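Local coordinates for SnoaL-like domain-containing protein (Burkholderia xenovorans LB400, PDB 3EN8) that is of unknown function but adopts the NTF2-like, SnoaL-type fold and binds calcium, at the interface of chains A and B. Sequence-based numbering; all coordinates share one arbitrary frame. Chains: chain A/B, uncharacterized NTF-2 like protein.

Contact 1: the interface of chains A and B. Residues chain A 39, 78, 95, 107, 109; chain B 68, 71, 78, 80, 93.
B:Glu80 turns CG anti to its carbonyl carbon (chi1 -64°) and runs on extended, while A:Tyr109 takes a similar first torsion (chi1 -71°); together these bring carboxylate and phenol to one point between the sheets of two NTF2-like (SnoaL-type) protomers. The phenolic OH of A:Tyr109 donates to B:Glu80 OE1 at 2.6 Å, on the anti lone pair of that oxygen. Carboxylate and ring stand almost perpendicular, with B:Glu80 CD in the ring plane at its edge. One face of the ring takes B:Val93 CG2, 3.6 Å from the centroid, in a CH-pi contact; A:Pro39 CD lies toward the rim of the opposite face, and the phenol is thus held between its two neighbours. The second carboxylate oxygen, B:Glu80 OE2, binds water 1 at 2.6 Å, and the water passes the link on to the hydroxyl OG1 of A:Thr107. Next to this polar cluster A:Ile95 meets B:Ile78 tip to tip, with A:Ile95 CG1 tightly packed at 3.5 Å from B:Ile78 CD1. The amide nitrogen NE2 of B:Gln71 approaches the other branch of A:Ile95, CG2. On the far side of the tyrosine, A:Pro39 CB sits over the centre of the B:Arg68 guanidinium, 3.6 Å from CZ of B:Arg68.

Contact 2: the interface of chains A and B. Residues chain A 91, 113-116, 120, 126; chain B 38, 40-41, 43.
The ring of A:Tyr91 carries B:Gln40 CA over the centre of one face, 3.9 Å from the ring centroid, and has A:Pro113 CG in plane at its edge. B:Ser41 CB lies over a face of the A:Phe114 ring, and B:Gln40 sets its amide oxygen OE1 at that ring's edge, its side chain crossing the phenyl at about a right angle. A:Phe114 reaches this place with CG between its backbone N and carbonyl carbon (chi1 67°), and its own N donates to B:Gln40 O from above the carbonyl plane, at 3.1 Å. The guanidinium of A:Arg120 has B:Tyr38 CE2 over one face, toward the rim, and the carboxylate carbon of B:Glu43 at its edge. Here A:Arg120 grips the acid side-on in a salt bridge: NE bonds OE2 of B:Glu43 at 2.8 Å, and NH2 bonds OE1 of B:Glu43 at 2.7 Å, both nearly straight, on the syn side but tilted from the carboxylate plane, and in the plane of the guanidinium. A:Ala116 CB packs against the carboxylate. Water 2 joins A:Ala116 N to the carbonyl oxygen of B:Ser41. B:Glu43 OE1 is shared with a second donor, the hydroxyl OG of B:Ser41, which comes to its anti lone pair at 2.6 Å.

Contact 3: the interface of chains A and B. Residues chain A 123-128; chain B 37, 42-44.
A:Gln125 and B:Arg44 pair antiparallel, the amide N of A:Gln125 giving to B:Arg44 O at 2.8 Å and the N of B:Arg44 giving back to A:Gln125 O at 2.7 Å, so that strand 124-126 of chain A extends the sheet of chain B along strand 43-46. The pairing continues at A:Ile127, whose N meets B:Gly42 O at 2.7 Å; a weak bond from the N of the C-terminal A:Gly128 goes to the same oxygen. Among the side chains, A:Ile127 crosses B:Arg44 at about a right angle. In A:Ile127, CG1 stands between the backbone N and the carbonyl carbon (chi1 63°), which carries the tip CD1 to the guanidinium, 3.6 Å from CZ of B:Arg44, while the CG2 branch rests on the arginine's CB. B:Arg44 itself bends at chi3 (-70°) and turns its head to B:Asp37, a same-chain salt bridge that would fix the guanidinium's rotation: NE binds OD1 of B:Asp37 at 2.7 Å and NH2 binds OD2, both close to the guanidinium plane and on the syn side of the carboxylate. A:Ile127 CD1 also lies against this carboxylate. A:Gln125 runs alongside B:Arg44, pointing the same way. The amide oxygen OE1 of A:Gln125 takes water 3 at 2.7 Å, and that water lies in the guanidinium plane, 3.1 Å from NH1 of B:Arg44.

Contact 1: the interface of chains A and B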
loop_
_atom_site.group_PDB
_atom_site.type_symbol
_atom_site.label_atom_id
_atom_site.label_comp_id
_atom_site.label_asym_id
_atom_site.label_seq_id
_atom_site.Cartn_x
_atom_site.Cartn_y
_atom_site.Cartn_z
ATOM N N PRO A 39 4.830 4.078 -8.331
ATOM C CA PRO A 39 4.224 3.368 -9.471
ATOM C C PRO A 39 3.178 4.200 -10.187
ATOM O O PRO A 39 2.915 3.984 -11.356
ATOM C CB PRO A 39 3.648 2.100 -8.811
ATOM C CG PRO A 39 4.626 1.816 -7.710
ATOM C CD PRO A 39 4.930 3.211 -7.144
ATOM N N ILE A 78 5.335 -2.143 6.012
ATOM C CA ILE A 78 4.375 -1.258 5.382
ATOM C C ILE A 78 3.729 -0.278 6.342
ATOM O O ILE A 78 3.143 -0.628 7.363
ATOM C CB ILE A 78 3.335 -2.028 4.546
ATOM C CG1 ILE A 78 2.509 -1.027 3.740
ATOM C CG2 ILE A 78 2.458 -2.974 5.402
ATOM C CD1 ILE A 78 1.592 -1.699 2.732
ATOM N N ILE A 95 5.811 1.065 1.286
ATOM C CA ILE A 95 6.188 -0.348 1.352
ATOM C C ILE A 95 7.697 -0.400 1.361
ATOM O O ILE A 95 8.330 0.061 0.399
ATOM C CB ILE A 95 5.646 -1.156 0.137
ATOM C CG1 ILE A 95 4.165 -0.979 -0.072
ATOM C CG2 ILE A 95 6.078 -2.635 0.258
ATOM C CD1 ILE A 95 3.743 -1.290 -1.527
ATOM N N THR A 107 8.543 1.616 -1.976
ATOM C CA THR A 107 7.516 1.950 -2.970
ATOM C C THR A 107 6.440 2.753 -2.264
ATOM O O THR A 107 5.863 2.305 -1.255
ATOM C CB THR A 107 6.875 0.680 -3.516
ATOM O OG1 THR A 107 7.890 -0.252 -3.865
ATOM C CG2 THR A 107 5.980 0.988 -4.752
ATOM N N TYR A 109 2.791 5.056 -2.552
ATOM C CA TYR A 109 1.531 5.450 -3.169
ATOM C C TYR A 109 0.877 6.600 -2.381
ATOM O O TYR A 109 0.847 6.601 -1.157
ATOM C CB TYR A 109 0.572 4.282 -3.123
ATOM C CG TYR A 109 0.937 3.148 -4.049
ATOM C CD1 TYR A 109 1.793 2.165 -3.659
ATOM C CD2 TYR A 109 0.437 3.110 -5.357
ATOM C CE1 TYR A 109 2.133 1.113 -4.511
ATOM C CE2 TYR A 109 0.739 2.055 -6.204
ATOM C CZ TYR A 109 1.584 1.081 -5.788
ATOM O OH TYR A 109 1.889 0.082 -6.646
ATOM N N ARG B 68 0.846 -6.170 -10.567
ATOM C CA ARG B 68 2.164 -5.522 -10.711
ATOM C C ARG B 68 3.248 -6.280 -9.937
ATOM O O ARG B 68 4.330 -6.658 -10.422
ATOM C CB ARG B 68 2.115 -4.081 -10.184
ATOM C CG ARG B 68 3.434 -3.347 -10.361
ATOM C CD ARG B 68 3.440 -1.939 -9.763
ATOM N NE ARG B 68 4.737 -1.257 -9.925
ATOM C CZ ARG B 68 5.048 -0.482 -10.965
ATOM N NH1 ARG B 68 4.200 -0.312 -11.967
ATOM N NH2 ARG B 68 6.241 0.102 -11.029
ATOM N N GLN B 71 4.384 -9.199 -2.773
ATOM C CA GLN B 71 5.427 -9.412 -1.739
ATOM C C GLN B 71 4.788 -9.980 -0.506
ATOM O O GLN B 71 3.642 -9.692 -0.193
ATOM C CB GLN B 71 6.104 -8.089 -1.349
ATOM C CG GLN B 71 6.853 -7.397 -2.463
ATOM C CD GLN B 71 7.523 -6.168 -1.954
ATOM O OE1 GLN B 71 8.571 -6.254 -1.305
ATOM N NE2 GLN B 71 6.908 -5.034 -2.161
ATOM N N ILE B 78 1.301 -8.198 0.548
ATOM C CA ILE B 78 0.916 -6.988 -0.151
ATOM C C ILE B 78 1.007 -7.101 -1.660
ATOM O O ILE B 78 2.032 -7.437 -2.246
ATOM C CB ILE B 78 1.654 -5.746 0.386
ATOM C CG1 ILE B 78 1.035 -4.496 -0.237
ATOM C CG2 ILE B 78 3.186 -5.821 0.178
ATOM C CD1 ILE B 78 1.558 -3.210 0.382
ATOM N N GLU B 80 0.284 -5.248 -5.250
ATOM C CA GLU B 80 0.171 -4.054 -6.050
ATOM C C GLU B 80 -0.391 -4.463 -7.383
ATOM O O GLU B 80 0.114 -5.379 -8.035
ATOM C CB GLU B 80 1.549 -3.397 -6.250
ATOM C CG GLU B 80 2.242 -2.859 -4.970
ATOM C CD GLU B 80 3.655 -2.504 -5.256
ATOM O OE1 GLU B 80 3.841 -1.537 -6.021
ATOM O OE2 GLU B 80 4.566 -3.205 -4.736
ATOM N N VAL B 93 -3.570 -1.138 -4.103
ATOM C CA VAL B 93 -2.766 -1.852 -3.091
ATOM C C VAL B 93 -3.692 -2.601 -2.181
ATOM O O VAL B 93 -4.626 -2.055 -1.632
ATOM C CB VAL B 93 -1.879 -0.895 -2.254
ATOM C CG1 VAL B 93 -1.167 -1.680 -1.115
ATOM C CG2 VAL B 93 -0.839 -0.188 -3.130
HETATM O O HOH W 1 7.134 -2.636 -5.012
#

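Contact 2: the interface of chains A and B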
loop_
_atom_site.group_PDB
_atom_site.type_symbol
_atom_site.label_atom_id
_atom_site.label_comp_id
_atom_site.label_asym_id
_atom_site.label_seq_id
_atom_site.Cartn_x
_atom_site.Cartn_y
_atom_site.Cartn_z
ATOM N N TYR A 91 -3.659 10.103 1.688
ATOM C CA TYR A 91 -3.545 8.774 2.303
ATOM C C TYR A 91 -2.421 8.056 1.590
ATOM O O TYR A 91 -2.524 7.688 0.396
ATOM C CB TYR A 91 -4.869 7.990 2.175
ATOM C CG TYR A 91 -5.947 8.438 3.104
ATOM C CD1 TYR A 91 -6.060 7.908 4.380
ATOM C CD2 TYR A 91 -6.870 9.417 2.706
ATOM C CE1 TYR A 91 -7.063 8.336 5.255
ATOM C CE2 TYR A 91 -7.881 9.847 3.569
ATOM C CZ TYR A 91 -7.970 9.309 4.844
ATOM O OH TYR A 91 -8.956 9.724 5.717
ATOM N N PRO A 113 -8.606 11.037 -0.386
ATOM C CA PRO A 113 -9.842 10.645 0.272
ATOM C C PRO A 113 -10.920 10.455 -0.763
ATOM O O PRO A 113 -10.883 11.099 -1.830
ATOM C CB PRO A 113 -10.199 11.877 1.131
ATOM C CG PRO A 113 -8.997 12.682 1.178
ATOM C CD PRO A 113 -8.294 12.449 -0.104
ATOM N N PHE A 114 -11.877 9.602 -0.433
ATOM C CA PHE A 114 -13.156 9.565 -1.142
ATOM C C PHE A 114 -14.302 9.362 -0.177
ATOM O O PHE A 114 -14.128 8.851 0.918
ATOM C CB PHE A 114 -13.182 8.556 -2.309
ATOM C CG PHE A 114 -13.097 7.108 -1.901
ATOM C CD1 PHE A 114 -14.233 6.420 -1.516
ATOM C CD2 PHE A 114 -11.896 6.424 -1.953
ATOM C CE1 PHE A 114 -14.169 5.105 -1.160
ATOM C CE2 PHE A 114 -11.835 5.089 -1.599
ATOM C CZ PHE A 114 -12.970 4.443 -1.183
ATOM N N GLU A 115 -15.462 9.847 -0.588
ATOM C CA GLU A 115 -16.659 9.771 0.256
ATOM C C GLU A 115 -17.236 8.362 0.273
ATOM O O GLU A 115 -17.385 7.725 -0.766
ATOM C CB GLU A 115 -17.712 10.778 -0.204
ATOM C CG GLU A 115 -17.261 12.204 0.000
ATOM C CD GLU A 115 -17.125 12.563 1.471
ATOM O OE1 GLU A 115 -17.837 11.950 2.301
ATOM O OE2 GLU A 115 -16.318 13.467 1.794
ATOM N N ALA A 116 -17.556 7.886 1.472
ATOM C CA ALA A 116 -18.189 6.569 1.614
ATOM C C ALA A 116 -19.514 6.602 0.881
ATOM O O ALA A 116 -20.368 7.442 1.200
ATOM C CB ALA A 116 -18.381 6.205 3.077
ATOM N N ARG A 120 -23.921 1.541 0.021
ATOM C CA ARG A 120 -23.417 0.428 0.847
ATOM C C ARG A 120 -23.336 0.797 2.328
ATOM O O ARG A 120 -22.823 0.057 3.144
ATOM C CB ARG A 120 -22.074 -0.102 0.335
ATOM C CG ARG A 120 -20.946 0.903 0.224
ATOM C CD ARG A 120 -19.618 0.179 -0.046
ATOM N NE ARG A 120 -18.489 1.092 -0.009
ATOM C CZ ARG A 120 -17.666 1.284 -1.034
ATOM N NH1 ARG A 120 -17.814 0.577 -2.141
ATOM N NH2 ARG A 120 -16.678 2.163 -0.937
ATOM N N GLN A 126 -18.348 2.667 9.803
ATOM C CA GLN A 126 -17.469 3.827 9.633
ATOM C C GLN A 126 -16.520 3.893 10.812
ATOM O O GLN A 126 -16.932 4.172 11.942
ATOM C CB GLN A 126 -18.270 5.129 9.496
ATOM C CG GLN A 126 -17.422 6.382 9.597
ATOM C CD GLN A 126 -16.499 6.629 8.393
ATOM O OE1 GLN A 126 -16.860 6.389 7.215
ATOM N NE2 GLN A 126 -15.309 7.154 8.687
ATOM N N TYR B 38 -11.285 0.346 3.792
ATOM C CA TYR B 38 -10.916 1.372 2.852
ATOM C C TYR B 38 -10.559 2.642 3.628
ATOM O O TYR B 38 -11.447 3.465 3.919
ATOM C CB TYR B 38 -12.085 1.701 1.894
ATOM C CG TYR B 38 -12.713 0.522 1.179
ATOM C CD1 TYR B 38 -11.943 -0.554 0.723
ATOM C CD2 TYR B 38 -14.067 0.499 0.911
ATOM C CE1 TYR B 38 -12.508 -1.607 0.051
ATOM C CE2 TYR B 38 -14.646 -0.558 0.232
ATOM C CZ TYR B 38 -13.863 -1.615 -0.193
ATOM O OH TYR B 38 -14.436 -2.659 -0.879
ATOM N N GLN B 40 -9.357 5.329 2.838
ATOM C CA GLN B 40 -9.579 6.600 2.123
ATOM C C GLN B 40 -10.948 7.165 2.442
ATOM O O GLN B 40 -11.199 8.387 2.370
ATOM C CB GLN B 40 -9.450 6.441 0.609
ATOM C CG GLN B 40 -8.031 6.257 0.118
ATOM C CD GLN B 40 -8.005 5.670 -1.284
ATOM O OE1 GLN B 40 -7.936 4.440 -1.485
ATOM N NE2 GLN B 40 -8.081 6.538 -2.257
ATOM N N SER B 41 -11.858 6.255 2.784
ATOM C CA SER B 41 -13.259 6.608 3.084
ATOM C C SER B 41 -13.694 6.314 4.522
ATOM O O SER B 41 -14.772 6.717 4.937
ATOM C CB SER B 41 -14.199 5.877 2.117
ATOM O OG SER B 41 -14.138 4.481 2.401
ATOM N N GLU B 43 -14.265 3.404 5.676
ATOM C CA GLU B 43 -15.232 2.294 5.641
ATOM C C GLU B 43 -14.570 0.989 6.041
ATOM O O GLU B 43 -13.420 0.706 5.666
ATOM C CB GLU B 43 -15.855 2.114 4.266
ATOM C CG GLU B 43 -16.670 3.265 3.820
ATOM C CD GLU B 43 -17.133 3.090 2.417
ATOM O OE1 GLU B 43 -16.324 3.355 1.509
ATOM O OE2 GLU B 43 -18.310 2.717 2.209
HETATM O O HOH W 2 -16.133 8.746 3.959
#

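Contact 3: the interface of chains A and B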
loop_
_atom_site.group_PDB
_atom_site.type_symbol
_atom_site.label_atom_id
_atom_site.label_comp_id
_atom_site.label_asym_id
_atom_site.label_seq_id
_atom_site.Cartn_x
_atom_site.Cartn_y
_atom_site.Cartn_z
ATOM N N TRP A 123 -24.209 -1.469 5.110
ATOM C CA TRP A 123 -23.380 -2.693 5.128
ATOM C C TRP A 123 -21.948 -2.432 5.535
ATOM O O TRP A 123 -21.117 -3.339 5.576
ATOM C CB TRP A 123 -23.424 -3.413 3.777
ATOM C CG TRP A 123 -24.779 -3.974 3.515
ATOM C CD1 TRP A 123 -25.378 -5.004 4.178
ATOM C CD2 TRP A 123 -25.719 -3.524 2.531
ATOM N NE1 TRP A 123 -26.647 -5.225 3.669
ATOM C CE2 TRP A 123 -26.877 -4.330 2.656
ATOM C CE3 TRP A 123 -25.701 -2.513 1.567
ATOM C CZ2 TRP A 123 -28.001 -4.160 1.840
ATOM C CZ3 TRP A 123 -26.809 -2.350 0.754
ATOM C CH2 TRP A 123 -27.949 -3.167 0.898
ATOM N N VAL A 124 -21.667 -1.185 5.861
ATOM C CA VAL A 124 -20.340 -0.836 6.336
ATOM C C VAL A 124 -20.351 -0.156 7.695
ATOM O O VAL A 124 -21.295 0.516 8.095
ATOM C CB VAL A 124 -19.567 0.049 5.321
ATOM C CG1 VAL A 124 -19.665 -0.545 3.920
ATOM C CG2 VAL A 124 -20.077 1.462 5.361
ATOM N N GLN A 125 -19.264 -0.376 8.398
ATOM C CA GLN A 125 -18.969 0.347 9.609
ATOM C C GLN A 125 -18.031 1.496 9.276
ATOM O O GLN A 125 -17.081 1.356 8.502
ATOM C CB GLN A 125 -18.369 -0.597 10.640
ATOM C CG GLN A 125 -18.139 0.023 11.978
ATOM C CD GLN A 125 -17.472 -0.941 12.929
ATOM O OE1 GLN A 125 -16.716 -1.817 12.509
ATOM N NE2 GLN A 125 -17.754 -0.792 14.223
ATOM N N GLN A 126 -18.348 2.667 9.803
ATOM C CA GLN A 126 -17.469 3.827 9.633
ATOM C C GLN A 126 -16.520 3.893 10.812
ATOM O O GLN A 126 -16.932 4.172 11.942
ATOM C CB GLN A 126 -18.270 5.129 9.496
ATOM C CG GLN A 126 -17.422 6.382 9.597
ATOM C CD GLN A 126 -16.499 6.629 8.393
ATOM O OE1 GLN A 126 -16.860 6.389 7.215
ATOM N NE2 GLN A 126 -15.309 7.154 8.687
ATOM N N ILE A 127 -15.252 3.617 10.528
ATOM C CA ILE A 127 -14.215 3.470 11.566
ATOM C C ILE A 127 -13.213 4.604 11.543
ATOM O O ILE A 127 -12.406 4.758 12.449
ATOM C CB ILE A 127 -13.438 2.136 11.444
ATOM C CG1 ILE A 127 -12.680 2.062 10.113
ATOM C CG2 ILE A 127 -14.393 0.948 11.607
ATOM C CD1 ILE A 127 -11.621 0.964 10.071
ATOM N N GLY A 128 -13.258 5.376 10.473
ATOM C CA GLY A 128 -12.301 6.454 10.267
ATOM C C GLY A 128 -10.952 5.932 9.781
ATOM O O GLY A 128 -9.996 6.702 9.685
ATOM O OXT GLY A 128 -10.764 4.744 9.468
ATOM N N ASP B 37 -11.012 -3.011 4.967
ATOM C CA ASP B 37 -10.987 -1.553 5.224
ATOM C C ASP B 37 -10.581 -0.761 3.990
ATOM O O ASP B 37 -9.656 -1.127 3.258
ATOM C CB ASP B 37 -9.956 -1.236 6.302
ATOM C CG ASP B 37 -10.316 -1.767 7.667
ATOM O OD1 ASP B 37 -11.481 -2.169 7.888
ATOM O OD2 ASP B 37 -9.403 -1.780 8.540
ATOM N N GLY B 42 -12.847 5.624 5.265
ATOM C CA GLY B 42 -13.115 5.279 6.657
ATOM C C GLY B 42 -14.057 4.101 6.789
ATOM O O GLY B 42 -14.570 3.812 7.880
ATOM N N GLU B 43 -14.265 3.404 5.676
ATOM C CA GLU B 43 -15.232 2.294 5.641
ATOM C C GLU B 43 -14.570 0.989 6.041
ATOM O O GLU B 43 -13.420 0.706 5.666
ATOM C CB GLU B 43 -15.855 2.114 4.266
ATOM C CG GLU B 43 -16.670 3.265 3.820
ATOM C CD GLU B 43 -17.133 3.090 2.417
ATOM O OE1 GLU B 43 -16.324 3.355 1.509
ATOM O OE2 GLU B 43 -18.310 2.717 2.209
ATOM N N ARG B 44 -15.320 0.225 6.819
ATOM C CA ARG B 44 -14.964 -1.141 7.135
ATOM C C ARG B 44 -16.090 -2.130 6.793
ATOM O O ARG B 44 -17.244 -1.940 7.159
ATOM C CB ARG B 44 -14.547 -1.233 8.593
ATOM C CG ARG B 44 -14.460 -2.645 9.095
ATOM C CD ARG B 44 -13.795 -2.699 10.473
ATOM N NE ARG B 44 -12.383 -2.378 10.379
ATOM C CZ ARG B 44 -11.537 -2.342 11.395
ATOM N NH1 ARG B 44 -11.949 -2.597 12.621
ATOM N NH2 ARG B 44 -10.273 -2.037 11.176
HETATM O O HOH W 3 -14.791 -3.069 13.862
#

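Contacts 2 and 3 form one continuous region: the centres of their C-alpha atoms are about 7 Å apart, and A:Gln126 and B:Glu43 belong to both. The C-alpha centre of contact 1 lies about 19 Å from that of contact 2 and about 22 Å from that of contact 3, where the sheets of the two chains face each other; strands 34-38, 88-99 and 105-111, or the loops that follow them, supply residues to it and to contact 2. Two-fold symmetry repeats every contact with the chains exchanged. The sheet packing, together with reciprocal exchange of C-terminal segments, suggests a stable dimer, although the structure alone does not show the state in solution.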